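Local coordinates for D-xylonate dehydratase (Caulobacter crescentus, PDB 5OYN), which catalyses the dehydration of D-xylonate to 2-dehydro-3-deoxy-D-arabinonate in D-xylose degradation, and that of D-gluconate, using a [2Fe-2S] cluster and Mg(2+), at residues 154-159 with 248-253; 163-168 with 326-331; 431-436 with 521-526; 463-468 with 568-573. All blocks are in the same frame, centred on the assembly; numbering follows the deposited sequence.

Contact 1 of 4, residues 154-159 with 248-253; sequences PAIVLS and YKTGQR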
# COMPACT_ATOMS: atom_id res chain seq x y z
N PRO A 154 8.77 -27.08 -4.68
CA PRO A 154 8.73 -26.91 -3.22
C PRO A 154 7.73 -25.84 -2.80
O PRO A 154 7.70 -24.74 -3.36
CB PRO A 154 10.17 -26.52 -2.87
CG PRO A 154 11.00 -26.94 -4.04
CD PRO A 154 10.12 -26.89 -5.23
N ALA A 155 6.88 -26.20 -1.84
CA ALA A 155 5.74 -25.39 -1.42
C ALA A 155 5.70 -25.29 0.09
O ALA A 155 6.33 -26.08 0.80
CB ALA A 155 4.43 -25.98 -1.93
N ILE A 156 4.95 -24.32 0.60
CA ILE A 156 4.75 -24.18 2.03
C ILE A 156 3.49 -23.34 2.23
O ILE A 156 3.23 -22.40 1.48
CB ILE A 156 6.00 -23.56 2.71
CG1 ILE A 156 5.96 -23.69 4.22
CG2 ILE A 156 6.23 -22.11 2.26
CD1 ILE A 156 7.20 -23.06 4.87
N VAL A 157 2.67 -23.74 3.22
CA VAL A 157 1.42 -23.04 3.48
C VAL A 157 1.65 -21.97 4.53
O VAL A 157 2.35 -22.20 5.52
CB VAL A 157 0.31 -24.01 3.92
CG1 VAL A 157 -0.81 -23.25 4.63
CG2 VAL A 157 -0.24 -24.80 2.74
N LEU A 158 1.07 -20.80 4.30
CA LEU A 158 0.99 -19.75 5.30
C LEU A 158 -0.48 -19.49 5.57
O LEU A 158 -1.22 -19.11 4.66
CB LEU A 158 1.69 -18.46 4.85
CG LEU A 158 1.61 -17.32 5.87
CD1 LEU A 158 2.21 -17.72 7.23
CD2 LEU A 158 2.28 -16.11 5.33
N SER A 159 -0.89 -19.69 6.81
CA SER A 159 -2.29 -19.50 7.20
C SER A 159 -2.53 -18.05 7.55
O SER A 159 -1.66 -17.38 8.12
CB SER A 159 -2.65 -20.38 8.40
OG SER A 159 -2.31 -21.74 8.17
N TYR A 248 7.04 -13.96 8.25
CA TYR A 248 8.45 -13.77 7.95
C TYR A 248 9.20 -15.10 7.92
O TYR A 248 9.88 -15.42 6.94
CB TYR A 248 9.07 -12.83 8.99
CG TYR A 248 10.56 -12.62 8.83
CD1 TYR A 248 11.07 -11.74 7.86
CD2 TYR A 248 11.45 -13.26 9.67
CE1 TYR A 248 12.44 -11.53 7.73
CE2 TYR A 248 12.81 -13.06 9.54
CZ TYR A 248 13.30 -12.19 8.58
OH TYR A 248 14.65 -12.02 8.47
N LYS A 249 9.08 -15.89 9.00
CA LYS A 249 9.82 -17.15 9.06
C LYS A 249 9.41 -18.10 7.95
O LYS A 249 10.24 -18.84 7.42
CB LYS A 249 9.65 -17.79 10.43
CG LYS A 249 10.63 -17.16 11.44
CD LYS A 249 10.04 -17.10 12.84
CE LYS A 249 10.93 -16.26 13.77
NZ LYS A 249 10.21 -15.69 14.98
N THR A 250 8.14 -18.06 7.53
CA THR A 250 7.74 -18.85 6.38
C THR A 250 8.45 -18.39 5.12
O THR A 250 8.82 -19.21 4.27
CB THR A 250 6.23 -18.80 6.21
OG1 THR A 250 5.60 -19.32 7.39
CG2 THR A 250 5.81 -19.63 5.02
N GLY A 251 8.69 -17.09 4.99
CA GLY A 251 9.40 -16.60 3.82
C GLY A 251 10.85 -17.03 3.81
O GLY A 251 11.40 -17.40 2.77
N GLN A 252 11.50 -17.00 4.98
CA GLN A 252 12.83 -17.58 5.13
C GLN A 252 12.83 -19.06 4.76
O GLN A 252 13.70 -19.52 4.00
CB GLN A 252 13.30 -17.40 6.56
CG GLN A 252 14.22 -16.25 6.74
CD GLN A 252 14.52 -16.00 8.18
OE1 GLN A 252 13.79 -16.47 9.06
NE2 GLN A 252 15.60 -15.28 8.44
N ARG A 253 11.87 -19.82 5.28
CA ARG A 253 11.93 -21.26 5.12
C ARG A 253 11.73 -21.69 3.67
O ARG A 253 12.23 -22.74 3.26
CB ARG A 253 10.89 -21.92 6.01
CG ARG A 253 10.94 -23.42 6.00
CD ARG A 253 12.35 -23.91 6.29
NE ARG A 253 12.46 -25.35 6.11
CZ ARG A 253 13.60 -26.03 6.22
NH1 ARG A 253 14.72 -25.40 6.51
NH2 ARG A 253 13.60 -27.35 6.03
O HOH W 1 4.00 -21.91 7.51

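Contact 2 of 4, residues 163-168 with 326-331; sequences MLDGWH and KYLGER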
# COMPACT_ATOMS: atom_id res chain seq x y z
N MET A 163 -10.33 -14.94 13.19
CA MET A 163 -10.63 -13.65 13.79
C MET A 163 -10.49 -13.72 15.31
O MET A 163 -10.34 -14.79 15.90
CB MET A 163 -12.04 -13.21 13.44
CG MET A 163 -12.21 -12.76 12.02
SD MET A 163 -13.93 -12.53 11.57
CE MET A 163 -14.65 -14.11 12.03
N LEU A 164 -10.54 -12.55 15.94
CA LEU A 164 -10.54 -12.49 17.40
C LEU A 164 -11.87 -13.02 17.95
O LEU A 164 -12.83 -13.24 17.20
CB LEU A 164 -10.29 -11.06 17.87
CG LEU A 164 -8.97 -10.44 17.42
CD1 LEU A 164 -8.93 -8.96 17.80
CD2 LEU A 164 -7.80 -11.20 18.03
N ASP A 165 -11.91 -13.24 19.26
CA ASP A 165 -13.16 -13.69 19.89
C ASP A 165 -14.24 -12.64 19.69
O ASP A 165 -14.00 -11.44 19.78
CB ASP A 165 -12.99 -13.91 21.40
CG ASP A 165 -11.95 -14.96 21.76
OD1 ASP A 165 -11.59 -15.82 20.90
OD2 ASP A 165 -11.50 -14.93 22.94
N GLY A 166 -15.46 -13.10 19.44
CA GLY A 166 -16.61 -12.21 19.34
C GLY A 166 -17.44 -12.32 20.61
O GLY A 166 -17.53 -13.39 21.21
N TRP A 167 -18.01 -11.19 21.02
CA TRP A 167 -18.79 -11.11 22.25
C TRP A 167 -20.10 -10.37 22.01
O TRP A 167 -20.15 -9.40 21.25
CB TRP A 167 -18.01 -10.41 23.34
CG TRP A 167 -16.79 -11.13 23.79
CD1 TRP A 167 -15.54 -11.04 23.25
CD2 TRP A 167 -16.68 -12.02 24.90
NE1 TRP A 167 -14.66 -11.82 23.95
CE2 TRP A 167 -15.34 -12.44 24.97
CE3 TRP A 167 -17.58 -12.51 25.83
CZ2 TRP A 167 -14.89 -13.33 25.93
CZ3 TRP A 167 -17.14 -13.39 26.79
CH2 TRP A 167 -15.80 -13.79 26.83
N HIS A 168 -21.16 -10.86 22.64
CA HIS A 168 -22.47 -10.20 22.59
C HIS A 168 -23.07 -10.36 23.97
O HIS A 168 -23.35 -11.49 24.39
CB HIS A 168 -23.37 -10.80 21.51
CG HIS A 168 -24.39 -9.85 20.96
ND1 HIS A 168 -24.06 -8.75 20.19
CD2 HIS A 168 -25.74 -9.85 21.04
CE1 HIS A 168 -25.16 -8.12 19.83
NE2 HIS A 168 -26.20 -8.76 20.33
N LYS A 326 -16.71 -25.04 23.80
CA LYS A 326 -16.99 -23.77 24.46
C LYS A 326 -16.25 -22.56 23.90
O LYS A 326 -16.87 -21.53 23.63
CB LYS A 326 -16.67 -23.93 25.94
CG LYS A 326 -16.84 -22.69 26.77
CD LYS A 326 -16.38 -22.96 28.19
CE LYS A 326 -16.91 -21.91 29.15
NZ LYS A 326 -15.76 -21.27 29.82
N TYR A 327 -14.93 -22.64 23.72
CA TYR A 327 -14.13 -21.45 23.42
C TYR A 327 -13.95 -21.25 21.91
O TYR A 327 -14.57 -21.92 21.09
CB TYR A 327 -12.79 -21.52 24.14
CG TYR A 327 -12.95 -21.62 25.64
CD1 TYR A 327 -13.29 -20.50 26.39
CD2 TYR A 327 -12.79 -22.84 26.30
CE1 TYR A 327 -13.45 -20.59 27.78
CE2 TYR A 327 -12.95 -22.93 27.68
CZ TYR A 327 -13.28 -21.81 28.41
OH TYR A 327 -13.43 -21.92 29.77
N LEU A 328 -13.11 -20.29 21.54
CA LEU A 328 -12.90 -19.93 20.15
C LEU A 328 -11.41 -19.91 19.83
O LEU A 328 -10.59 -20.29 20.68
CB LEU A 328 -13.54 -18.57 19.86
CG LEU A 328 -15.04 -18.43 20.13
CD1 LEU A 328 -15.52 -17.05 19.72
CD2 LEU A 328 -15.84 -19.46 19.40
N GLY A 329 -11.05 -19.44 18.63
CA GLY A 329 -9.68 -19.59 18.15
C GLY A 329 -8.61 -18.96 19.03
O GLY A 329 -7.49 -19.47 19.10
N GLU A 330 -8.93 -17.87 19.71
CA GLU A 330 -7.94 -17.23 20.57
C GLU A 330 -7.52 -18.15 21.70
O GLU A 330 -6.32 -18.35 21.94
CB GLU A 330 -8.48 -15.92 21.13
CG GLU A 330 -8.51 -14.78 20.13
CD GLU A 330 -8.53 -13.44 20.82
OE1 GLU A 330 -7.45 -13.04 21.29
OE2 GLU A 330 -9.62 -12.81 20.92
N ARG A 331 -8.48 -18.72 22.43
CA ARG A 331 -8.13 -19.61 23.53
C ARG A 331 -7.40 -20.85 23.02
O ARG A 331 -6.44 -21.33 23.64
CB ARG A 331 -9.37 -19.99 24.32
CG ARG A 331 -9.93 -18.86 25.20
CD ARG A 331 -8.96 -18.45 26.30
NE ARG A 331 -8.60 -19.50 27.25
CZ ARG A 331 -9.31 -19.83 28.34
NH1 ARG A 331 -10.45 -19.21 28.62
NH2 ARG A 331 -8.88 -20.78 29.16
O HOH W 2 -10.86 -16.47 18.49

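Contact 3 of 4, residues 431-436 with 521-526; sequences AIVFDG and SWLRTG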
# COMPACT_ATOMS: atom_id res chain seq x y z
N ALA A 431 -38.77 -40.64 7.64
CA ALA A 431 -38.11 -39.69 6.76
C ALA A 431 -39.05 -38.55 6.37
O ALA A 431 -40.21 -38.77 6.01
CB ALA A 431 -37.61 -40.41 5.51
N ILE A 432 -38.55 -37.32 6.45
CA ILE A 432 -39.19 -36.13 5.88
C ILE A 432 -38.23 -35.60 4.82
O ILE A 432 -37.21 -34.99 5.15
CB ILE A 432 -39.49 -35.06 6.94
CG1 ILE A 432 -40.05 -35.72 8.20
CG2 ILE A 432 -40.42 -34.00 6.37
CD1 ILE A 432 -41.52 -36.09 8.11
N VAL A 433 -38.55 -35.84 3.55
CA VAL A 433 -37.63 -35.61 2.44
C VAL A 433 -37.91 -34.26 1.79
O VAL A 433 -39.08 -33.90 1.56
CB VAL A 433 -37.72 -36.75 1.41
CG1 VAL A 433 -36.73 -36.54 0.26
CG2 VAL A 433 -37.48 -38.07 2.10
N PHE A 434 -36.84 -33.53 1.47
CA PHE A 434 -36.93 -32.24 0.81
C PHE A 434 -36.01 -32.23 -0.40
O PHE A 434 -34.91 -32.80 -0.36
CB PHE A 434 -36.55 -31.11 1.74
CG PHE A 434 -37.35 -31.07 2.99
CD1 PHE A 434 -38.64 -30.54 2.98
CD2 PHE A 434 -36.83 -31.55 4.17
CE1 PHE A 434 -39.39 -30.50 4.15
CE2 PHE A 434 -37.57 -31.51 5.34
CZ PHE A 434 -38.86 -30.98 5.33
N ASP A 435 -36.45 -31.58 -1.47
CA ASP A 435 -35.66 -31.54 -2.70
C ASP A 435 -35.00 -30.17 -2.79
O ASP A 435 -35.47 -29.25 -3.46
CB ASP A 435 -36.54 -31.85 -3.91
CG ASP A 435 -36.64 -33.35 -4.18
OD1 ASP A 435 -35.71 -33.91 -4.81
OD2 ASP A 435 -37.64 -33.96 -3.73
N GLY A 436 -33.88 -30.04 -2.08
CA GLY A 436 -33.12 -28.81 -2.05
C GLY A 436 -33.45 -27.96 -0.85
O GLY A 436 -34.32 -28.28 -0.02
N SER A 521 -32.35 -41.18 -4.28
CA SER A 521 -33.23 -40.79 -5.37
C SER A 521 -34.61 -41.41 -5.24
O SER A 521 -35.60 -40.83 -5.72
CB SER A 521 -32.63 -41.15 -6.73
OG SER A 521 -31.87 -42.34 -6.68
N TRP A 522 -34.73 -42.57 -4.58
CA TRP A 522 -36.01 -43.25 -4.49
C TRP A 522 -36.66 -43.15 -3.12
O TRP A 522 -37.81 -43.58 -2.98
CB TRP A 522 -35.87 -44.73 -4.88
CG TRP A 522 -34.75 -45.55 -4.25
CD1 TRP A 522 -33.58 -45.95 -4.85
CD2 TRP A 522 -34.73 -46.10 -2.93
NE1 TRP A 522 -32.83 -46.70 -3.97
CE2 TRP A 522 -33.51 -46.80 -2.78
CE3 TRP A 522 -35.61 -46.06 -1.85
CZ2 TRP A 522 -33.15 -47.45 -1.60
CZ3 TRP A 522 -35.26 -46.71 -0.67
CH2 TRP A 522 -34.04 -47.40 -0.56
N LEU A 523 -35.98 -42.60 -2.12
CA LEU A 523 -36.59 -42.46 -0.80
C LEU A 523 -37.76 -41.49 -0.86
O LEU A 523 -37.79 -40.55 -1.66
CB LEU A 523 -35.54 -42.01 0.21
CG LEU A 523 -35.96 -41.60 1.63
CD1 LEU A 523 -35.91 -42.78 2.59
CD2 LEU A 523 -35.02 -40.53 2.10
N ARG A 524 -38.77 -41.75 -0.03
CA ARG A 524 -39.97 -40.93 -0.02
C ARG A 524 -40.38 -40.67 1.42
O ARG A 524 -40.14 -41.49 2.30
CB ARG A 524 -41.12 -41.59 -0.79
CG ARG A 524 -40.75 -42.12 -2.16
CD ARG A 524 -40.72 -41.03 -3.21
NE ARG A 524 -40.43 -41.53 -4.55
CZ ARG A 524 -39.26 -41.37 -5.17
NH1 ARG A 524 -38.27 -40.72 -4.57
NH2 ARG A 524 -39.08 -41.85 -6.40
N THR A 525 -40.97 -39.49 1.64
CA THR A 525 -41.44 -39.12 2.97
C THR A 525 -42.34 -40.21 3.54
O THR A 525 -43.07 -40.88 2.80
CB THR A 525 -42.17 -37.77 2.90
OG1 THR A 525 -41.29 -36.79 2.34
CG2 THR A 525 -42.62 -37.30 4.26
N GLY A 526 -42.27 -40.42 4.85
CA GLY A 526 -43.03 -41.46 5.50
C GLY A 526 -42.33 -42.79 5.61
O GLY A 526 -42.70 -43.61 6.46

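Contact 4 of 4, residues 463-468 with 568-573; sequences GPIGWP and IYRAHA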
# COMPACT_ATOMS: atom_id res chain seq x y z
N GLY A 463 -25.69 -32.40 -3.93
CA GLY A 463 -24.37 -32.93 -4.12
C GLY A 463 -23.64 -32.22 -5.23
O GLY A 463 -24.15 -31.26 -5.82
N PRO A 464 -22.42 -32.68 -5.52
CA PRO A 464 -21.61 -32.03 -6.56
C PRO A 464 -22.32 -31.83 -7.88
O PRO A 464 -22.05 -30.85 -8.59
CB PRO A 464 -20.41 -32.98 -6.71
CG PRO A 464 -20.30 -33.67 -5.38
CD PRO A 464 -21.68 -33.70 -4.77
N ILE A 465 -23.23 -32.74 -8.24
CA ILE A 465 -23.92 -32.65 -9.53
C ILE A 465 -25.26 -31.95 -9.38
O ILE A 465 -25.63 -31.12 -10.22
CB ILE A 465 -24.08 -34.06 -10.13
CG1 ILE A 465 -22.73 -34.78 -10.22
CG2 ILE A 465 -24.75 -33.99 -11.50
CD1 ILE A 465 -21.78 -34.17 -11.23
N GLY A 466 -25.98 -32.25 -8.30
CA GLY A 466 -27.34 -31.76 -8.18
C GLY A 466 -27.43 -30.25 -8.03
O GLY A 466 -28.33 -29.62 -8.59
N TRP A 467 -26.50 -29.65 -7.28
CA TRP A 467 -26.67 -28.27 -6.84
C TRP A 467 -26.42 -27.22 -7.94
O TRP A 467 -27.26 -26.34 -8.14
CB TRP A 467 -25.79 -28.00 -5.62
CG TRP A 467 -26.22 -26.79 -4.85
CD1 TRP A 467 -25.62 -25.56 -4.85
CD2 TRP A 467 -27.35 -26.68 -3.98
NE1 TRP A 467 -26.30 -24.70 -4.03
CE2 TRP A 467 -27.37 -25.36 -3.48
CE3 TRP A 467 -28.34 -27.57 -3.56
CZ2 TRP A 467 -28.34 -24.91 -2.59
CZ3 TRP A 467 -29.31 -27.12 -2.67
CH2 TRP A 467 -29.30 -25.80 -2.20
N PRO A 468 -25.27 -27.26 -8.66
CA PRO A 468 -24.07 -28.10 -8.65
C PRO A 468 -23.03 -27.60 -7.67
O PRO A 468 -23.19 -26.51 -7.15
CB PRO A 468 -23.55 -28.00 -10.07
CG PRO A 468 -23.98 -26.64 -10.52
CD PRO A 468 -25.23 -26.28 -9.77
N ILE A 568 -18.73 -27.43 -17.18
CA ILE A 568 -17.49 -28.18 -17.00
C ILE A 568 -17.53 -28.94 -15.69
O ILE A 568 -17.20 -30.13 -15.65
CB ILE A 568 -16.27 -27.25 -17.05
CG1 ILE A 568 -16.08 -26.70 -18.46
CG2 ILE A 568 -15.04 -27.99 -16.56
CD1 ILE A 568 -15.53 -25.30 -18.47
N TYR A 569 -17.91 -28.27 -14.60
CA TYR A 569 -17.89 -28.92 -13.30
C TYR A 569 -18.80 -30.15 -13.28
O TYR A 569 -18.38 -31.24 -12.88
CB TYR A 569 -18.31 -27.94 -12.20
CG TYR A 569 -18.20 -28.51 -10.80
CD1 TYR A 569 -17.01 -28.41 -10.08
CD2 TYR A 569 -19.29 -29.14 -10.19
CE1 TYR A 569 -16.91 -28.92 -8.79
CE2 TYR A 569 -19.19 -29.67 -8.90
CZ TYR A 569 -17.99 -29.56 -8.20
OH TYR A 569 -17.87 -30.06 -6.92
N ARG A 570 -20.04 -29.98 -13.73
CA ARG A 570 -20.96 -31.11 -13.77
C ARG A 570 -20.43 -32.23 -14.65
O ARG A 570 -20.72 -33.41 -14.40
CB ARG A 570 -22.33 -30.63 -14.25
CG ARG A 570 -23.28 -30.34 -13.10
CD ARG A 570 -24.57 -29.72 -13.58
NE ARG A 570 -25.60 -29.80 -12.55
CZ ARG A 570 -26.78 -29.19 -12.64
NH1 ARG A 570 -27.09 -28.47 -13.72
NH2 ARG A 570 -27.66 -29.31 -11.65
N ALA A 571 -19.60 -31.90 -15.65
CA ALA A 571 -19.08 -32.93 -16.53
C ALA A 571 -17.98 -33.77 -15.87
O ALA A 571 -18.00 -35.00 -15.98
CB ALA A 571 -18.56 -32.29 -17.82
N HIS A 572 -17.03 -33.14 -15.19
CA HIS A 572 -15.83 -33.84 -14.73
C HIS A 572 -15.74 -34.03 -13.21
O HIS A 572 -14.80 -34.70 -12.74
CB HIS A 572 -14.58 -33.11 -15.22
CG HIS A 572 -14.53 -32.92 -16.70
ND1 HIS A 572 -13.81 -33.74 -17.54
CD2 HIS A 572 -15.10 -31.98 -17.49
CE1 HIS A 572 -13.94 -33.32 -18.78
NE2 HIS A 572 -14.71 -32.25 -18.79
N ALA A 573 -16.65 -33.48 -12.42
CA ALA A 573 -16.56 -33.59 -10.97
C ALA A 573 -16.96 -34.99 -10.49
O ALA A 573 -18.01 -35.51 -10.88
CB ALA A 573 -17.42 -32.53 -10.29

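Contact 1 of 4, residues 154-159 with 248-253
Thr250 is the side chain on helix 241-259 that fits between Ile156 and Leu158 of strand 155-159, and its two branches do different work. The CG2 methyl lies anti to the backbone N and is turned onto Ile156, crossing it obliquely: Ile156 CD1 and Ile156 CG2 each come to 3.7 Å from Thr250 CG2, so the methyl is held by both arms of the isoleucine. Ile156 reaches so far because its chain is fully extended, with CG1 anti to the backbone N (chi1 -167°). Its tip carries on past the threonine to the aliphatic part of Arg253, which it crosses at about a right angle, Ile156 CD1 to Arg253 CG being 3.9 Å. A bend at chi2 then leads the arginine away, and its NE bonds to Val358 O. On the other branch, Leu158 CD1 touches Thr250 OG1 at 3.8 Å, while that hydroxyl bonds back to Met246 O one helical turn earlier, a common way for a threonine to hide its polar group in a helix. A water also donates to Thr250 OG1 over 3.0 Å and to Val157 O over 2.6 Å, and so bridges helix and strand where no direct hydrogen bond joins them. Branched aliphatic residues suit the strand face, and a short threonine lets the helix come close. With axes 9.3 Å apart and running antiparallel at 176°, this is the classic packing of an alpha/beta fold, a helix lying along a strand of a parallel sheet.

Contact 2 of 4, residues 163-168 with 326-331
Glu330, in the first turn of helix 329-335, reaches across to the loop at 163-168, and every atom of its side chain finds a neighbour. CB and CG sit against the carboxylate of Asp165, with Asp165 OD1 3.1 Å from Glu330 CB. Glu330 CG lies anti to its own carbonyl carbon (chi1 -76°), and from there the extended chain carries the acid past Asp165 toward Leu164. CD meets a methyl group, Leu164 CD2, at 3.7 Å. At the tip the two oxygens part company. OE1 bonds to Tyr240 OH, outside the two segments. OE2 accepts the backbone N-H of Asp165 on its anti lone pair, with Asp165 N 2.9 Å from Glu330 OE2 and an almost straight N-H...O angle of 177°. Glutamate suits the place because it is long enough to pass Asp165 and still serve both partners. Close by, Asp165 OD2 stands 3.5 Å from Glu330 OE2, two acceptors with no bond between them and their carboxylate planes 47° apart. A water links the two backbones and Asp165: it donates to Met163 O and, over 2.6 Å, to Asp165 OD1, and it accepts from Glu330 N. Leu328, at the N-cap position, adds apolar cover, its CD1 resting 4.0 Å from Gly166 N. Beyond the loop, Leu164 packs on Leu164 of the third subunit. Two like-charged acids this near would be expected to raise the proton affinity of one of them, an effect that the Asp165 N-H and Tyr240 on Glu330, and the water on Asp165 OD1, would partly offset.

Contact 3 of 4, residues 431-436 with 521-526
Two hydrogen bonds join the strand to the incoming chain, and they are made by different kinds of group. Gly526 N donates to Ala431 O over 2.9 Å, in the plane of the carbonyl, as a sheet bond would. Two residues on from Ala431, the N-H on the same edge is met by a side chain instead: Val433 N bonds to Thr525 OG1 at 3.1 Å, with an N-H...O angle of 164°. Thr525 can do this because its OG1 lies anti to the carbonyl carbon (chi1 -57°). Its CA also gives a C-H...O contact to Ala431 O of 3.3 Å. Gly526 takes a positive phi of 91°, easy for a residue without a side chain. These bonds lie where the chain enters strand 528-532, the antiparallel neighbour of strand 426-435 in a mixed sheet, and Ala431 continues the pairing with Asp527. Apolar contacts lie beside these bonds. Leu523, its CG anti to the backbone N, spreads its methyls over two strand residues: CD2 meets Val433 CG2 at 3.5 Å, and its CD1 is 4.1 Å from Ala431 CB. The small alanine lets the leucine lie close, and beta-branched valine, at home in extended chain, offers CG2 as a contact surface. Among the charged groups, Arg524 acts locally, NH1 donating to Ser521 O at 2.9 Å and to Leu523 O. Arg460 instead links the segments, its NH1 bonding Leu523 O and its NE forming a salt bridge with Asp435.

Contact 4 of 4, residues 463-468 with 568-573
Ile465 O is gripped twice by one guanidinium group. Arg570 NE donates to it over 2.7 Å, and the acceptor lies within 1° of the guanidinium plane; Arg570 NH2 adds a weak bond to the same Ile465 O at 3.1 Å. A further weak bond runs from Arg570 NH2 to Gly466 O, also 3.1 Å, so the flat group lies edge-on to two successive carbonyls. Residues 464-467 have helical backbone angles, which bring these carbonyls to one side, and an arginine, with several N-H groups in one plane, suits such a pair well. The side chain gets there by running straight from CG to NE. Pro468, which follows a cis peptide bond, crosses it at about a right angle, with Pro468 CB 3.7 Å from Arg570 NE and its CG over one guanidinium face. Ile465 CD1 reaches the helix backbone, 3.4 Å from Arg570 O. Tyr569, its CG anti to the backbone N, presents its edge to the loop: Tyr569 CE2 lies 3.1 Å from Pro464 O, near the ring plane, and Ala573 CB sits over the ring centre. Trp467, whose side chain is about 8 Å from that of the magnesium ligand Glu472, makes a cation-pi contact with Arg597 of the fourth subunit. The guanidinium meets neutral carbonyls here, and Pro559 O and Thr561 OG1 satisfy it further, while Glu513 takes the N-H groups of Ile465 and Gly466. Opposite charges thus serve the carbonyls and the N-H groups of one turn, which should polarise its peptides and fix its shape.

Following the chain from the N terminus, contacts 1 and 2 open almost together, at 154-159 and 163-168, on either end of one short connection. Contact 1 closes at 248-253 and contact 2 at 326-331, so their loops cross, tying the parallel sheet to helix 241-259 and the loop after strand 155-159 to helix 329-335. Both are complete before contact 3 opens at 431-436 and contact 4 at 463-468. Segment 521-526 closes the first, joining strand 426-435 to the loop entering strand 528-532; 568-573 closes the second, joining the loop after strand 455-460 to helix 564-572. This pair also crosses, and it touches, Gly436 CA lying 4.2 Å from Trp467 CZ3.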